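PDB 3PTW: malonyl CoA-acyl carrier protein transacylase from Clostridium perfringens, which probably transfers the malonyl group from malonyl-CoA to acyl carrier protein, supplying the chain-extension unit for fatty acid synthesis. Local coordinates for residues L135-E140 with E180-V185; G129-V134 with E156-N161; T69-L74 with A97-G102; A65-N70 with I104-G109; G281-I286 with V290-V295. All coordinates share one frame; numbering follows the deposited sequence.

Interaction 1. Residues L135-E140 with E180-V185; sequences LRMTPE and EFIKEV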
# COMPACT_ATOMS: atom_id res chain seq x y z
N LEU A 135 -19.32 1.64 -3.76
CA LEU A 135 -19.22 2.19 -5.10
C LEU A 135 -20.21 3.32 -5.33
O LEU A 135 -21.31 3.30 -4.78
CB LEU A 135 -19.41 1.10 -6.15
CG LEU A 135 -18.44 -0.09 -6.19
CD1 LEU A 135 -18.75 -0.95 -7.40
CD2 LEU A 135 -17.01 0.39 -6.26
N ARG A 136 -19.80 4.30 -6.14
CA ARG A 136 -20.68 5.39 -6.62
C ARG A 136 -21.25 6.26 -5.49
O ARG A 136 -22.41 6.70 -5.55
CB ARG A 136 -21.83 4.81 -7.44
CG ARG A 136 -22.08 5.50 -8.77
CD ARG A 136 -21.82 4.56 -9.96
NE ARG A 136 -22.20 3.17 -9.70
CZ ARG A 136 -23.44 2.74 -9.45
NH1 ARG A 136 -23.67 1.45 -9.24
NH2 ARG A 136 -24.46 3.59 -9.41
N MET A 137 -20.44 6.49 -4.46
CA MET A 137 -20.82 7.36 -3.37
C MET A 137 -19.66 8.30 -3.10
O MET A 137 -18.51 7.88 -3.08
CB MET A 137 -21.08 6.55 -2.09
CG MET A 137 -21.95 5.32 -2.23
SD MET A 137 -23.59 5.54 -1.53
CE MET A 137 -23.21 5.98 0.15
N THR A 138 -19.98 9.57 -2.84
CA THR A 138 -18.98 10.54 -2.39
C THR A 138 -18.66 10.25 -0.92
O THR A 138 -19.43 9.55 -0.24
CB THR A 138 -19.47 11.99 -2.53
OG1 THR A 138 -20.65 12.19 -1.73
CG2 THR A 138 -19.78 12.33 -4.02
N PRO A 139 -17.51 10.76 -0.42
CA PRO A 139 -17.22 10.62 1.01
C PRO A 139 -18.36 11.14 1.88
O PRO A 139 -18.69 10.52 2.90
CB PRO A 139 -15.98 11.51 1.19
CG PRO A 139 -15.30 11.48 -0.15
CD PRO A 139 -16.40 11.41 -1.16
N GLU A 140 -18.95 12.26 1.50
CA GLU A 140 -20.02 12.89 2.28
C GLU A 140 -21.22 11.96 2.44
O GLU A 140 -21.80 11.88 3.52
CB GLU A 140 -20.47 14.23 1.68
CG GLU A 140 -19.44 15.34 1.81
CD GLU A 140 -18.30 15.24 0.80
OE1 GLU A 140 -18.42 14.47 -0.16
OE2 GLU A 140 -17.29 15.94 0.97
N GLU A 180 -27.25 -2.45 3.52
CA GLU A 180 -28.68 -2.15 3.34
C GLU A 180 -28.89 -0.67 3.04
O GLU A 180 -29.51 -0.33 2.04
CB GLU A 180 -29.52 -2.53 4.58
CG GLU A 180 -29.78 -4.02 4.79
CD GLU A 180 -30.63 -4.31 6.04
OE1 GLU A 180 -30.46 -5.40 6.63
OE2 GLU A 180 -31.45 -3.45 6.43
N PHE A 181 -28.36 0.20 3.90
CA PHE A 181 -28.49 1.65 3.73
C PHE A 181 -27.89 2.17 2.42
O PHE A 181 -28.46 3.06 1.77
CB PHE A 181 -27.91 2.43 4.93
CG PHE A 181 -28.65 2.23 6.22
CD1 PHE A 181 -27.96 1.90 7.38
CD2 PHE A 181 -30.04 2.37 6.29
CE1 PHE A 181 -28.63 1.70 8.60
CE2 PHE A 181 -30.73 2.18 7.50
CZ PHE A 181 -30.02 1.84 8.66
N ILE A 182 -26.75 1.61 2.02
CA ILE A 182 -26.10 2.00 0.76
C ILE A 182 -27.02 1.71 -0.44
O ILE A 182 -27.19 2.56 -1.32
CB ILE A 182 -24.69 1.34 0.60
CG1 ILE A 182 -23.70 2.04 1.53
CG2 ILE A 182 -24.17 1.44 -0.83
CD1 ILE A 182 -22.56 1.18 1.97
N LYS A 183 -27.63 0.52 -0.45
CA LYS A 183 -28.58 0.14 -1.50
C LYS A 183 -29.72 1.15 -1.64
O LYS A 183 -29.99 1.65 -2.73
CB LYS A 183 -29.15 -1.26 -1.25
CG LYS A 183 -28.81 -2.28 -2.32
CD LYS A 183 -29.77 -2.20 -3.52
CE LYS A 183 -30.90 -3.24 -3.41
NZ LYS A 183 -31.87 -2.94 -2.31
N GLU A 184 -30.36 1.46 -0.52
CA GLU A 184 -31.54 2.32 -0.49
C GLU A 184 -31.32 3.70 -1.09
O GLU A 184 -32.28 4.39 -1.42
CB GLU A 184 -32.01 2.49 0.95
CG GLU A 184 -32.27 1.18 1.67
CD GLU A 184 -32.78 1.40 3.08
OE1 GLU A 184 -32.45 2.44 3.69
OE2 GLU A 184 -33.51 0.52 3.57
N VAL A 185 -30.05 4.09 -1.24
CA VAL A 185 -29.72 5.44 -1.68
C VAL A 185 -29.00 5.45 -3.04
O VAL A 185 -28.54 6.50 -3.51
CB VAL A 185 -28.93 6.21 -0.58
CG1 VAL A 185 -27.44 5.86 -0.58
CG2 VAL A 185 -29.15 7.72 -0.71

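Interaction 2. Residues G129-V134 with E156-N161; sequences GGMVAV and EGANYN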
# COMPACT_ATOMS: atom_id res chain seq x y z
N GLY A 129 -15.41 -8.88 12.46
CA GLY A 129 -15.24 -7.65 11.71
C GLY A 129 -14.89 -7.99 10.28
O GLY A 129 -14.47 -9.10 9.99
N GLY A 130 -15.05 -7.02 9.39
CA GLY A 130 -14.75 -7.22 7.97
C GLY A 130 -14.60 -5.90 7.23
O GLY A 130 -14.43 -4.85 7.85
N MET A 131 -14.66 -5.96 5.91
CA MET A 131 -14.52 -4.77 5.09
C MET A 131 -15.51 -4.81 3.93
O MET A 131 -15.85 -5.90 3.43
CB MET A 131 -13.09 -4.61 4.58
CG MET A 131 -12.05 -4.48 5.70
SD MET A 131 -10.36 -4.41 5.07
CE MET A 131 -10.21 -2.64 4.79
N VAL A 132 -15.98 -3.63 3.53
CA VAL A 132 -16.96 -3.51 2.48
C VAL A 132 -16.55 -2.45 1.45
O VAL A 132 -16.32 -1.28 1.81
CB VAL A 132 -18.38 -3.20 3.05
CG1 VAL A 132 -19.38 -2.93 1.93
CG2 VAL A 132 -18.86 -4.35 3.94
N ALA A 133 -16.45 -2.87 0.19
CA ALA A 133 -16.25 -1.95 -0.93
C ALA A 133 -17.54 -1.13 -1.16
O ALA A 133 -18.64 -1.67 -1.16
CB ALA A 133 -15.87 -2.71 -2.21
N VAL A 134 -17.38 0.18 -1.32
CA VAL A 134 -18.53 1.08 -1.52
C VAL A 134 -18.35 1.81 -2.85
O VAL A 134 -17.36 2.51 -3.05
CB VAL A 134 -18.68 2.09 -0.35
CG1 VAL A 134 -19.83 3.08 -0.61
CG2 VAL A 134 -18.91 1.36 0.97
N GLU A 156 -16.65 2.61 10.10
CA GLU A 156 -15.80 3.76 9.87
C GLU A 156 -15.27 3.68 8.43
O GLU A 156 -15.23 2.60 7.84
CB GLU A 156 -14.64 3.77 10.88
CG GLU A 156 -15.06 3.85 12.38
CD GLU A 156 -13.89 3.84 13.37
OE1 GLU A 156 -12.72 3.70 12.93
OE2 GLU A 156 -14.13 3.96 14.59
N GLY A 157 -14.90 4.83 7.86
CA GLY A 157 -14.20 4.84 6.57
C GLY A 157 -12.84 4.17 6.74
O GLY A 157 -12.16 4.40 7.74
N ALA A 158 -12.45 3.34 5.77
CA ALA A 158 -11.20 2.56 5.84
C ALA A 158 -10.24 2.91 4.68
O ALA A 158 -9.02 3.00 4.88
CB ALA A 158 -11.51 1.04 5.86
N ASN A 159 -10.79 3.11 3.49
CA ASN A 159 -10.02 3.51 2.31
C ASN A 159 -10.77 4.52 1.47
O ASN A 159 -11.99 4.43 1.33
CB ASN A 159 -9.67 2.30 1.44
CG ASN A 159 -8.96 1.20 2.22
OD1 ASN A 159 -7.75 1.11 2.18
ND2 ASN A 159 -9.72 0.38 2.93
N TYR A 160 -10.04 5.49 0.94
CA TYR A 160 -10.57 6.45 -0.03
C TYR A 160 -9.62 6.37 -1.22
O TYR A 160 -8.56 6.98 -1.24
CB TYR A 160 -10.68 7.87 0.57
CG TYR A 160 -11.70 7.92 1.68
CD1 TYR A 160 -13.05 8.21 1.41
CD2 TYR A 160 -11.34 7.61 3.00
CE1 TYR A 160 -14.01 8.22 2.43
CE2 TYR A 160 -12.29 7.61 4.02
CZ TYR A 160 -13.62 7.92 3.72
OH TYR A 160 -14.56 7.92 4.71
N ASN A 161 -9.99 5.56 -2.20
CA ASN A 161 -9.06 5.15 -3.24
C ASN A 161 -9.17 5.93 -4.53
O ASN A 161 -8.15 6.17 -5.19
CB ASN A 161 -9.16 3.64 -3.49
CG ASN A 161 -8.77 2.82 -2.26
OD1 ASN A 161 -7.87 3.19 -1.50
ND2 ASN A 161 -9.43 1.70 -2.07

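Interaction 3. Residues T69-L74 with A97-G102; sequences TNMAIL and ALIHSG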
# COMPACT_ATOMS: atom_id res chain seq x y z
N THR A 69 9.60 -7.90 -2.65
CA THR A 69 9.34 -7.85 -4.08
C THR A 69 9.43 -6.42 -4.61
O THR A 69 10.12 -6.16 -5.61
CB THR A 69 8.00 -8.55 -4.38
OG1 THR A 69 8.16 -9.96 -4.17
CG2 THR A 69 7.53 -8.29 -5.82
N ASN A 70 8.75 -5.49 -3.93
CA ASN A 70 8.83 -4.05 -4.23
C ASN A 70 10.27 -3.52 -4.26
O ASN A 70 10.63 -2.73 -5.14
CB ASN A 70 7.97 -3.23 -3.24
CG ASN A 70 6.46 -3.47 -3.41
OD1 ASN A 70 6.03 -4.22 -4.27
ND2 ASN A 70 5.65 -2.81 -2.57
N MET A 71 11.09 -3.97 -3.32
CA MET A 71 12.47 -3.51 -3.21
C MET A 71 13.36 -4.08 -4.33
O MET A 71 14.14 -3.35 -4.95
CB MET A 71 13.03 -3.88 -1.83
CG MET A 71 14.39 -3.29 -1.48
SD MET A 71 14.47 -1.47 -1.44
CE MET A 71 16.13 -1.26 -0.79
N ALA A 72 13.22 -5.38 -4.58
CA ALA A 72 13.93 -6.06 -5.67
C ALA A 72 13.70 -5.37 -7.02
O ALA A 72 14.64 -5.22 -7.79
CB ALA A 72 13.52 -7.53 -5.73
N ILE A 73 12.47 -4.96 -7.29
CA ILE A 73 12.13 -4.22 -8.51
C ILE A 73 12.68 -2.79 -8.51
O ILE A 73 13.29 -2.34 -9.49
CB ILE A 73 10.59 -4.20 -8.74
CG1 ILE A 73 10.08 -5.63 -9.01
CG2 ILE A 73 10.22 -3.25 -9.91
CD1 ILE A 73 8.56 -5.78 -8.91
N LEU A 74 12.46 -2.09 -7.40
CA LEU A 74 12.98 -0.74 -7.23
C LEU A 74 14.50 -0.64 -7.45
O LEU A 74 14.99 0.31 -8.09
CB LEU A 74 12.64 -0.23 -5.83
CG LEU A 74 13.31 1.09 -5.39
CD1 LEU A 74 12.86 2.26 -6.28
CD2 LEU A 74 13.01 1.36 -3.92
N ALA A 97 7.86 3.08 0.44
CA ALA A 97 8.18 4.49 0.19
C ALA A 97 9.17 5.00 1.25
O ALA A 97 10.18 5.62 0.90
CB ALA A 97 6.91 5.33 0.14
N LEU A 98 8.92 4.69 2.53
CA LEU A 98 9.82 5.15 3.60
C LEU A 98 11.22 4.54 3.54
O LEU A 98 12.18 5.22 3.88
CB LEU A 98 9.22 4.94 5.00
CG LEU A 98 7.99 5.75 5.38
CD1 LEU A 98 7.33 5.17 6.64
CD2 LEU A 98 8.33 7.21 5.56
N ILE A 99 11.32 3.28 3.11
CA ILE A 99 12.61 2.64 2.83
C ILE A 99 13.29 3.33 1.66
O ILE A 99 14.48 3.63 1.72
CB ILE A 99 12.47 1.11 2.53
CG1 ILE A 99 12.04 0.33 3.77
CG2 ILE A 99 13.79 0.55 1.93
CD1 ILE A 99 11.46 -1.08 3.49
N HIS A 100 12.54 3.59 0.59
CA HIS A 100 13.09 4.28 -0.59
C HIS A 100 13.67 5.63 -0.15
O HIS A 100 14.75 6.02 -0.60
CB HIS A 100 12.00 4.40 -1.68
CG HIS A 100 12.31 5.37 -2.77
ND1 HIS A 100 13.47 5.33 -3.51
CD2 HIS A 100 11.58 6.40 -3.27
CE1 HIS A 100 13.46 6.31 -4.40
NE2 HIS A 100 12.32 6.96 -4.29
N SER A 101 12.98 6.30 0.79
CA SER A 101 13.42 7.59 1.31
C SER A 101 14.65 7.50 2.21
O SER A 101 15.24 8.52 2.53
CB SER A 101 12.29 8.29 2.08
OG SER A 101 12.25 7.89 3.45
N GLY A 102 15.02 6.30 2.66
CA GLY A 102 16.13 6.17 3.61
C GLY A 102 15.74 6.35 5.07
O GLY A 102 16.59 6.26 5.95

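Interaction 4. Residues A65-N70 with I104-G109; sequences AIITTN and INFEDG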
# COMPACT_ATOMS: atom_id res chain seq x y z
N ALA A 65 6.62 -10.36 2.17
CA ALA A 65 6.74 -10.89 0.82
C ALA A 65 6.66 -9.75 -0.21
O ALA A 65 7.54 -9.63 -1.06
CB ALA A 65 5.68 -11.94 0.56
N ILE A 66 5.63 -8.92 -0.11
CA ILE A 66 5.45 -7.77 -1.01
C ILE A 66 6.56 -6.73 -0.87
O ILE A 66 7.10 -6.24 -1.86
CB ILE A 66 4.05 -7.14 -0.83
CG1 ILE A 66 2.99 -8.11 -1.34
CG2 ILE A 66 3.95 -5.75 -1.51
CD1 ILE A 66 1.59 -7.66 -1.16
N ILE A 67 6.93 -6.43 0.38
CA ILE A 67 7.96 -5.44 0.66
C ILE A 67 9.29 -5.81 -0.02
O ILE A 67 9.96 -4.93 -0.58
CB ILE A 67 8.14 -5.24 2.19
CG1 ILE A 67 6.92 -4.52 2.78
CG2 ILE A 67 9.44 -4.49 2.50
CD1 ILE A 67 6.60 -3.16 2.17
N THR A 68 9.64 -7.09 0.04
CA THR A 68 10.84 -7.63 -0.60
C THR A 68 10.75 -7.53 -2.11
O THR A 68 11.72 -7.15 -2.77
CB THR A 68 11.06 -9.15 -0.25
OG1 THR A 68 11.14 -9.31 1.18
CG2 THR A 68 12.35 -9.67 -0.89
N THR A 69 9.60 -7.90 -2.65
CA THR A 69 9.34 -7.85 -4.08
C THR A 69 9.43 -6.42 -4.61
O THR A 69 10.12 -6.16 -5.61
CB THR A 69 8.00 -8.55 -4.38
OG1 THR A 69 8.16 -9.96 -4.17
CG2 THR A 69 7.53 -8.29 -5.82
N ASN A 70 8.75 -5.49 -3.93
CA ASN A 70 8.83 -4.05 -4.23
C ASN A 70 10.27 -3.52 -4.26
O ASN A 70 10.63 -2.73 -5.14
CB ASN A 70 7.97 -3.23 -3.24
CG ASN A 70 6.46 -3.47 -3.41
OD1 ASN A 70 6.03 -4.22 -4.27
ND2 ASN A 70 5.65 -2.81 -2.57
N ILE A 104 13.87 4.39 6.80
CA ILE A 104 13.90 3.07 7.38
C ILE A 104 14.79 2.20 6.50
O ILE A 104 14.75 2.28 5.28
CB ILE A 104 12.47 2.45 7.53
CG1 ILE A 104 11.59 3.33 8.45
CG2 ILE A 104 12.55 1.04 8.11
CD1 ILE A 104 10.09 2.94 8.48
N ASN A 105 15.61 1.40 7.15
CA ASN A 105 16.48 0.44 6.51
C ASN A 105 15.64 -0.73 5.96
O ASN A 105 14.61 -1.09 6.53
CB ASN A 105 17.49 -0.02 7.58
CG ASN A 105 18.25 -1.24 7.20
OD1 ASN A 105 18.04 -2.31 7.77
ND2 ASN A 105 19.16 -1.11 6.23
N PHE A 106 16.06 -1.29 4.83
CA PHE A 106 15.37 -2.45 4.24
C PHE A 106 15.20 -3.64 5.21
O PHE A 106 14.07 -4.10 5.42
CB PHE A 106 16.03 -2.90 2.93
CG PHE A 106 15.47 -4.19 2.39
CD1 PHE A 106 14.16 -4.26 1.93
CD2 PHE A 106 16.25 -5.35 2.38
CE1 PHE A 106 13.63 -5.45 1.45
CE2 PHE A 106 15.73 -6.55 1.90
CZ PHE A 106 14.42 -6.60 1.43
N GLU A 107 16.30 -4.14 5.78
CA GLU A 107 16.24 -5.25 6.75
C GLU A 107 15.26 -4.99 7.91
O GLU A 107 14.52 -5.88 8.30
CB GLU A 107 17.63 -5.60 7.30
CG GLU A 107 18.54 -6.35 6.33
CD GLU A 107 19.36 -5.44 5.43
OE1 GLU A 107 20.48 -5.84 5.05
OE2 GLU A 107 18.90 -4.31 5.09
N ASP A 108 15.27 -3.76 8.43
CA ASP A 108 14.34 -3.37 9.48
C ASP A 108 12.94 -3.27 8.92
O ASP A 108 11.97 -3.65 9.58
CB ASP A 108 14.77 -2.03 10.10
CG ASP A 108 16.12 -2.12 10.80
OD1 ASP A 108 16.58 -3.24 11.11
OD2 ASP A 108 16.72 -1.06 11.03
N GLY A 109 12.83 -2.79 7.69
CA GLY A 109 11.56 -2.75 6.98
C GLY A 109 10.91 -4.11 6.93
O GLY A 109 9.79 -4.29 7.42

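Interaction 5. Residues G281-I286 with V290-V295; sequences GFVKKI and VTVLNV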
# COMPACT_ATOMS: atom_id res chain seq x y z
N GLY A 281 -4.68 1.63 -11.65
CA GLY A 281 -6.13 1.71 -11.88
C GLY A 281 -6.79 2.87 -11.15
O GLY A 281 -7.65 3.56 -11.71
N PHE A 282 -6.39 3.08 -9.90
CA PHE A 282 -6.92 4.19 -9.09
C PHE A 282 -6.46 5.55 -9.61
O PHE A 282 -7.28 6.46 -9.71
CB PHE A 282 -6.54 4.04 -7.61
CG PHE A 282 -7.18 2.84 -6.90
CD1 PHE A 282 -8.53 2.53 -7.07
CD2 PHE A 282 -6.42 2.07 -6.01
CE1 PHE A 282 -9.11 1.43 -6.40
CE2 PHE A 282 -6.98 0.97 -5.33
CZ PHE A 282 -8.34 0.65 -5.53
N VAL A 283 -5.18 5.68 -9.95
CA VAL A 283 -4.67 6.95 -10.49
C VAL A 283 -5.40 7.39 -11.77
O VAL A 283 -5.81 8.55 -11.88
CB VAL A 283 -3.15 6.91 -10.77
CG1 VAL A 283 -2.70 8.24 -11.42
CG2 VAL A 283 -2.38 6.65 -9.47
N LYS A 284 -5.56 6.46 -12.71
CA LYS A 284 -6.21 6.77 -13.99
C LYS A 284 -7.63 7.30 -13.83
O LYS A 284 -8.08 8.09 -14.64
CB LYS A 284 -6.19 5.56 -14.93
CG LYS A 284 -4.82 5.22 -15.48
CD LYS A 284 -4.83 3.90 -16.23
CE LYS A 284 -4.89 4.07 -17.73
NZ LYS A 284 -4.68 2.75 -18.42
N LYS A 285 -8.31 6.86 -12.77
CA LYS A 285 -9.65 7.34 -12.40
C LYS A 285 -9.64 8.66 -11.65
O LYS A 285 -10.63 9.40 -11.68
CB LYS A 285 -10.38 6.29 -11.56
CG LYS A 285 -10.91 5.13 -12.38
CD LYS A 285 -11.24 3.90 -11.54
CE LYS A 285 -11.01 2.66 -12.41
NZ LYS A 285 -11.71 1.49 -11.88
N ILE A 286 -8.54 8.95 -10.94
CA ILE A 286 -8.38 10.24 -10.27
C ILE A 286 -8.10 11.33 -11.32
O ILE A 286 -8.73 12.39 -11.33
CB ILE A 286 -7.27 10.17 -9.15
CG1 ILE A 286 -7.76 9.33 -7.95
CG2 ILE A 286 -6.84 11.56 -8.69
CD1 ILE A 286 -6.66 8.60 -7.23
N VAL A 290 -2.50 12.43 -16.65
CA VAL A 290 -1.15 12.02 -16.27
C VAL A 290 -0.77 10.68 -16.90
O VAL A 290 -1.64 9.84 -17.16
CB VAL A 290 -0.98 11.96 -14.73
CG1 VAL A 290 -1.29 13.31 -14.12
CG2 VAL A 290 -1.87 10.88 -14.13
N THR A 291 0.52 10.48 -17.12
CA THR A 291 1.02 9.22 -17.60
C THR A 291 1.11 8.23 -16.44
O THR A 291 1.62 8.55 -15.35
CB THR A 291 2.38 9.39 -18.28
OG1 THR A 291 2.28 10.38 -19.32
CG2 THR A 291 2.84 8.08 -18.89
N VAL A 292 0.62 7.03 -16.68
CA VAL A 292 0.59 6.02 -15.66
C VAL A 292 1.28 4.78 -16.22
O VAL A 292 0.92 4.31 -17.30
CB VAL A 292 -0.86 5.70 -15.23
CG1 VAL A 292 -0.90 4.46 -14.37
CG2 VAL A 292 -1.47 6.87 -14.48
N LEU A 293 2.28 4.29 -15.49
CA LEU A 293 3.03 3.10 -15.88
C LEU A 293 3.20 2.17 -14.69
O LEU A 293 2.89 2.55 -13.55
CB LEU A 293 4.41 3.50 -16.44
CG LEU A 293 4.44 4.51 -17.59
CD1 LEU A 293 5.85 5.06 -17.78
CD2 LEU A 293 3.90 3.92 -18.90
N ASN A 294 3.67 0.96 -14.95
CA ASN A 294 3.90 -0.01 -13.88
C ASN A 294 5.04 -0.96 -14.22
O ASN A 294 5.31 -1.23 -15.40
CB ASN A 294 2.62 -0.81 -13.54
CG ASN A 294 2.33 -1.93 -14.54
OD1 ASN A 294 1.73 -1.69 -15.58
ND2 ASN A 294 2.79 -3.15 -14.24
N VAL A 295 5.73 -1.43 -13.18
CA VAL A 295 6.74 -2.49 -13.34
C VAL A 295 6.50 -3.60 -12.31
O VAL A 295 6.52 -3.34 -11.11
CB VAL A 295 8.21 -1.99 -13.22
CG1 VAL A 295 9.17 -3.05 -13.74
CG2 VAL A 295 8.44 -0.67 -13.99

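Interaction 1. Residues L135-E140 with E180-V185
Met-137 reaches across with its sulfur: SD lies 4.0 Å from CG1 of Val-185, and the same SD is 4.2 Å from CG2 of Ile-182. The thioether is therefore the shared partner of two branched side chains that project one turn apart, and no hydrogen bond crosses between the segments. The conformation explains the reach. Met-137 places CG anti to its carbonyl carbon (chi1 -47°), and bends at chi2 (-107°) and again at chi3 leave SD as its atom nearest the 180-185 segment. On the helical side, Ile-182 offers CG2, which stands anti to the backbone N because chi1 (-74°, measured to CG1) sets CG1 beside that N, while Val-185 offers CG1, set between its own backbone N and carbonyl carbon. The topology around the contact, beta-alpha-beta-beta-alpha-beta, is that of the ferredoxin-like small subdomain of malonyl transacylases, and the sulfur sits where the start of helix 139-149 approaches the end of helix 172-184. Met-137 also packs on Val-142 and Ile-145, and Ile-182 on Ala-189 of strand 188-191. Thr-138 occupies the N-cap of helix 139-149, and its N is bonded to Gln-141 OE1, consistent with a capping box. At the other segment's C-terminal end, Val-185 N donates to Ile-182 O at 3.2 Å, while Val-185 itself lies at the exposed margin.

Interaction 2. Residues G129-V134 with E156-N161
The amide nitrogen ND2 of Asn-159 is approached by a methyl group: Met-131 CE stands 3.6 Å from it. The methyl is placed beyond the nitrogen end of the amide, where the angle at ND2 from Asn-159 CG to Met-131 CE is about 152°, and OD1 faces away from the methionine. The methyl cannot accept a hydrogen bond, and none crosses between the segments; the contact is one of van der Waals type. The same CE touches the CB of Ala-158 at 4.0 Å, so one methyl meets two consecutive residues. Met-131 achieves this with CG anti to its carbonyl carbon, an extended chi2 (176°) and a turn at chi3 (88°) that swings CE toward the other strand. Its chain crosses the Asn-159 side chain at about a right angle. That both Ala-158 and Asn-159 point this way follows from a classic beta bulge: the two residues together face Val-167 on the intervening strand, and Ala-158 takes the helical psi that lets successive side chains share one side. Strand 165-169 separates the two segments in the antiparallel sheet of the ferredoxin-like subdomain, and its Ser-169 touches both Met-131 and Ala-158. Asn-159 further packs on Leu-90, which lies within a probable GxSxG nucleophile elbow, without touching the motif's Gly and Ser residues. Phe-198 also contacts Met-131, whereas Val-132 and Val-134 pack against helix 172-184.

Interaction 3. Residues T69-L74 with A97-G102
Helices 59-79 and 93-100 come closest, among these residues, at Met-71 and His-100, whose CA atoms are 8.2 Å apart, a spacing too wide for the backbones to touch, which side chains bridge. Met-71 meets Ile-99 through its far end: SD lies 4.0 Å from Ile-99 CG2, with CE equally close to that methyl. The approach depends on Met-71 having CG anti to the backbone N (chi1 -171°) and a bend at chi2, which lays the thioether obliquely against the isoleucine branch. One turn further along, Leu-74 CD2 touches His-100 CB at 3.9 Å, and the same methyl is 4.0 Å from His-100 ND1; the two side chains cross at about a right angle. Helix 93-100 gives way to a Schellman motif at Gly-102, whose positive phi suits a glycine, and Ser-101 OG donates to Leu-98 O at 2.7 Å. The imidazole is tied by NE2 to Ser-84 O and meets Phe-6, which probably fixes the turn of the ring from outside the contact. The interface is thus apolar and dispersive: the histidine's hydrogen bond is made at NE2, while CB and ND1 lie against the two methyls of Leu-74.

Interaction 4. Residues A65-N70 with I104-G109
Phe-106 presents an edge of its ring to helix 59-79. Its CE1 is 4.1 Å from Thr-68 CA, and the same CE1 is 4.2 Å from Ile-67 O; both atoms lie near the ring plane, so the helix backbone meets the rim and not the face. CG stands anti to the backbone N (chi1 172°), which carries the ring toward helix 59-79. The side chains meet more loosely: Ile-67 CG2 comes to 4.4 Å from Phe-106 CE1, and Thr-68 OG1 to 4.3 Å from Phe-106 CZ. That hydroxyl has polar partners in Pro-64 O and Ser-36 OG. Gly-109 lacks a side chain where the helices near each other, its CA lying 7.8 Å from that of Ile-67. Phe-106 begins its helix right after the N-cap, Asn-105, whose OD1 accepts from Asp-108 N with an N-H...O angle of 153°. Behind the contact, Ala-65 O is gripped by Thr-69 N and Thr-69 OG1 from opposite faces of its plane. Helix 27-40 reaches the ring through Val-32 and Arg-35, the latter also salt-bridged to Glu-107, while Ile-67 leans on Tyr-95, Ser-96 and Ile-99 of helix 93-100.

Interaction 5. Residues G281-I286 with V290-V295
Val-292 carries the contact through one methyl: its CG2 lies 3.6 Å from CG1 of Val-283, and the same CG2 is 3.9 Å from CG of Lys-284. Val-283 CG1 also touches CG2 of Val-290, at 3.9 Å, so this branch sits against Val-292 of the strand and Val-290 just ahead of it. The torsions make these meetings possible. Val-283 holds CG1 anti to its backbone N (chi1 176°), directed at the strand, whereas Val-292 has CG1 anti to its N (chi1 169°), which leaves CG2, beside that N, to meet the helix. Val-283 and Val-290 cross at about a right angle, Val-283 and Val-292 obliquely. Lys-284 contributes only the aliphatic start of its chain, in line with its exposed position. Further out, Phe-270 of strand 269-273 packs on both Val-283 and Val-290, and Ile-259 of helix 255-264 adds to the surroundings of Val-283. Val-290 N is bonded to Asn-287 OD1, which ties down the short turn between the segments. Thr-291 and Leu-293 pair through their backbones with Phe-270, fixing the strand beside its parallel neighbour. Helix and strand thereby form the second half of a beta-alpha-beta crossover (269-273, 278-286, 291-295) at the edge of the central sheet, in the alpha/beta-hydrolase-like core expected of malonyl transacylases.

Overall arrangement
Along the chain, interactions 3 and 4 come first, both starting from helix 59-79 and sharing Thr-69 and Asn-70; their centres lie about 7 Å apart, and Met-71 packs on Phe-106 between them. Interactions 1 and 2 follow, their segments alternating in the ferredoxin-like subdomain, with centres about 12 Å apart and Ile-182 touching Val-134. Interaction 5 closes the series at the edge of the large subdomain's sheet. It bridges the two groups: Asn-161 of interaction 2 packs on Phe-282 and Ile-286, and Ile-73 of interaction 3 reaches Val-295. Centres of interactions 1 and 4 are about 37 Å apart, so the set spans both subdomains, between which such acyltransferases bind substrate.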